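Local coordinates for protein alternansucrase (Leuconostoc mesenteroides, PDB 6HVG) that belongs to glycoside hydrolase family 70 and combines a TIM-barrel-type region with flanking repeats of the choline-binding, cell-wall-binding kind, at residues A[708-713]-A[732-737]. Residues are numbered along the deposited sequence; the frame is centred on the assembly and turned at random.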
loop_
_atom_site.group_PDB
_atom_site.type_symbol
_atom_site.label_atom_id
_atom_site.label_comp_id
_atom_site.label_asym_id
_atom_site.label_seq_id
_atom_site.Cartn_x
_atom_site.Cartn_y
_atom_site.Cartn_z
ATOM N N GLY A 708 -4.924 15.805 30.475
ATOM C CA GLY A 708 -3.927 16.807 30.137
ATOM C C GLY A 708 -4.520 18.099 29.615
ATOM O O GLY A 708 -3.863 19.127 29.625
ATOM N N TYR A 709 -5.748 18.033 29.125
ATOM C CA TYR A 709 -6.465 19.207 28.683
ATOM C C TYR A 709 -6.418 20.263 29.773
ATOM O O TYR A 709 -6.139 21.420 29.497
ATOM C CB TYR A 709 -7.912 18.838 28.353
ATOM C CG TYR A 709 -8.784 20.020 27.975
ATOM C CD1 TYR A 709 -8.685 20.595 26.723
ATOM C CD2 TYR A 709 -9.705 20.565 28.871
ATOM C CE1 TYR A 709 -9.475 21.675 26.368
ATOM C CE2 TYR A 709 -10.482 21.654 28.529
ATOM C CZ TYR A 709 -10.365 22.206 27.277
ATOM O OH TYR A 709 -11.127 23.296 26.930
ATOM N N TYR A 710 -6.655 19.838 31.013
ATOM C CA TYR A 710 -6.612 20.726 32.190
ATOM C C TYR A 710 -5.202 20.713 32.790
ATOM O O TYR A 710 -4.519 19.682 32.733
ATOM C CB TYR A 710 -7.624 20.272 33.259
ATOM C CG TYR A 710 -9.067 20.535 32.895
ATOM C CD1 TYR A 710 -9.548 21.840 32.740
ATOM C CD2 TYR A 710 -9.955 19.478 32.702
ATOM C CE1 TYR A 710 -10.879 22.087 32.388
ATOM C CE2 TYR A 710 -11.284 19.701 32.361
ATOM C CZ TYR A 710 -11.754 21.008 32.200
ATOM O OH TYR A 710 -13.091 21.213 31.869
ATOM N N LEU A 711 -4.777 21.839 33.361
ATOM C CA LEU A 711 -3.506 21.896 34.089
ATOM C C LEU A 711 -3.521 20.923 35.266
ATOM O O LEU A 711 -4.459 20.961 36.058
ATOM C CB LEU A 711 -3.222 23.314 34.595
ATOM C CG LEU A 711 -2.543 24.275 33.609
ATOM C CD1 LEU A 711 -2.458 25.695 34.163
ATOM C CD2 LEU A 711 -1.158 23.766 33.212
ATOM N N ASN A 712 -2.499 20.058 35.364
ATOM C CA ASN A 712 -2.364 19.075 36.464
ATOM C C ASN A 712 -3.549 18.094 36.565
ATOM O O ASN A 712 -3.909 17.603 37.652
ATOM C CB ASN A 712 -2.166 19.769 37.843
ATOM C CG ASN A 712 -0.822 20.488 37.984
ATOM O OD1 ASN A 712 0.129 20.273 37.207
ATOM N ND2 ASN A 712 -0.748 21.362 38.987
ATOM N N GLY A 713 -4.157 17.797 35.430
ATOM C CA GLY A 713 -5.349 16.982 35.448
ATOM C C GLY A 713 -6.168 17.360 36.662
ATOM O O GLY A 713 -6.648 16.492 37.353
ATOM N N ASN A 732 -12.775 18.290 24.402
ATOM C CA ASN A 732 -12.799 17.750 25.753
ATOM C C ASN A 732 -14.235 17.555 26.220
ATOM O O ASN A 732 -15.098 18.412 26.007
ATOM C CB ASN A 732 -12.041 18.610 26.763
ATOM C CG ASN A 732 -11.632 17.804 28.002
ATOM O OD1 ASN A 732 -12.371 17.729 28.990
ATOM N ND2 ASN A 732 -10.486 17.168 27.936
ATOM N N ARG A 733 -14.476 16.420 26.867
ATOM C CA ARG A 733 -15.799 16.054 27.302
ATOM C C ARG A 733 -15.859 15.686 28.786
ATOM O O ARG A 733 -16.854 15.140 29.259
ATOM C CB ARG A 733 -16.280 14.896 26.440
ATOM C CG ARG A 733 -16.562 15.309 25.010
ATOM C CD ARG A 733 -17.075 14.155 24.181
ATOM N NE ARG A 733 -17.380 14.566 22.818
ATOM C CZ ARG A 733 -16.513 14.553 21.802
ATOM N NH1 ARG A 733 -15.266 14.154 21.959
ATOM N NH2 ARG A 733 -16.906 14.966 20.610
ATOM N N ILE A 734 -14.819 16.037 29.537
ATOM C CA ILE A 734 -14.791 15.770 30.976
ATOM C C ILE A 734 -15.877 16.568 31.666
ATOM O O ILE A 734 -16.633 16.018 32.465
ATOM C CB ILE A 734 -13.425 16.126 31.585
ATOM C CG1 ILE A 734 -12.365 15.119 31.103
ATOM C CG2 ILE A 734 -13.497 16.159 33.106
ATOM C CD1 ILE A 734 -10.929 15.493 31.428
ATOM N N ALA A 735 -15.946 17.862 31.347
ATOM C CA ALA A 735 -17.041 18.717 31.815
ATOM C C ALA A 735 -17.365 19.764 30.757
ATOM O O ALA A 735 -17.011 20.930 30.898
ATOM C CB ALA A 735 -16.687 19.383 33.130
ATOM N N ASN A 736 -18.042 19.321 29.705
ATOM C CA ASN A 736 -18.360 20.173 28.565
ATOM C C ASN A 736 -19.726 20.808 28.744
ATOM O O ASN A 736 -20.735 20.167 28.494
ATOM C CB ASN A 736 -18.302 19.357 27.263
ATOM C CG ASN A 736 -18.579 20.188 26.039
ATOM O OD1 ASN A 736 -19.045 21.284 26.144
ATOM N ND2 ASN A 736 -18.274 19.663 24.875
ATOM N N SER A 737 -19.725 22.068 29.173
ATOM C CA SER A 737 -20.938 22.851 29.372
ATOM C C SER A 737 -21.292 23.764 28.185
ATOM O O SER A 737 -22.125 24.644 28.315
ATOM C CB SER A 737 -20.771 23.703 30.617
ATOM O OG SER A 737 -19.844 24.766 30.421
HETATM O O HOH W 1 -14.220 19.592 29.723
#
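In Y709 the CG atom stands anti to the backbone N (chi1 176°), and in N732 the same choice (chi1 -159°) sets the carboxamide carbon against that tyrosine ring. CB of N732 lies over the middle of the ring, 3.6 Å from the Y709 centroid, in a CH-pi contact. From there the amide carbon, N732 CG, follows at 3.5 Å from Y709 CD2, and N732 ND2 reaches the root of the ring, 3.3 Å from Y709 CG. The amide and ring planes are 18° apart and the amide lies over the face, an inclined stack. Asparagine suits this place because its short, flat group can lie on an aromatic face while its carbonyl oxygen still serves the backbone.

That oxygen closes an Asx turn, accepting the backbone N-H of I734 at 3.0 Å between N732 OD1 and I734 N; the donor sits well above the carbonyl plane. The turn leads into strand 735-736, which pairs antiparallel with strand 862-866, while R733, pointing away from the loop, bonds through NE to the carbonyl oxygen of K818.

Y710 comes in beside Y709, whose CD2 lies over the Y710 ring face. The edge of the Y710 ring meets the beta-branched I734, with Y710 CE2 at 4.2 Å from I734 CB. A tyrosine here supplies both this apolar rim and a polar tip: a water lies 2.9 Å from Y710 OH, donates to N732 OD1 at 2.7 Å and accepts from the backbone N of A735.

The chemistry divides the work. Apolar and stacking contacts join loop 708-713 directly to the turn that leads into strand 735-736, whereas the polar link is carried by one water. The I734 N-H and this water, both bound to N732 OD1, should restrain rotation of the amide and keep it stacked, with a slight tilt, on the Y709 ring.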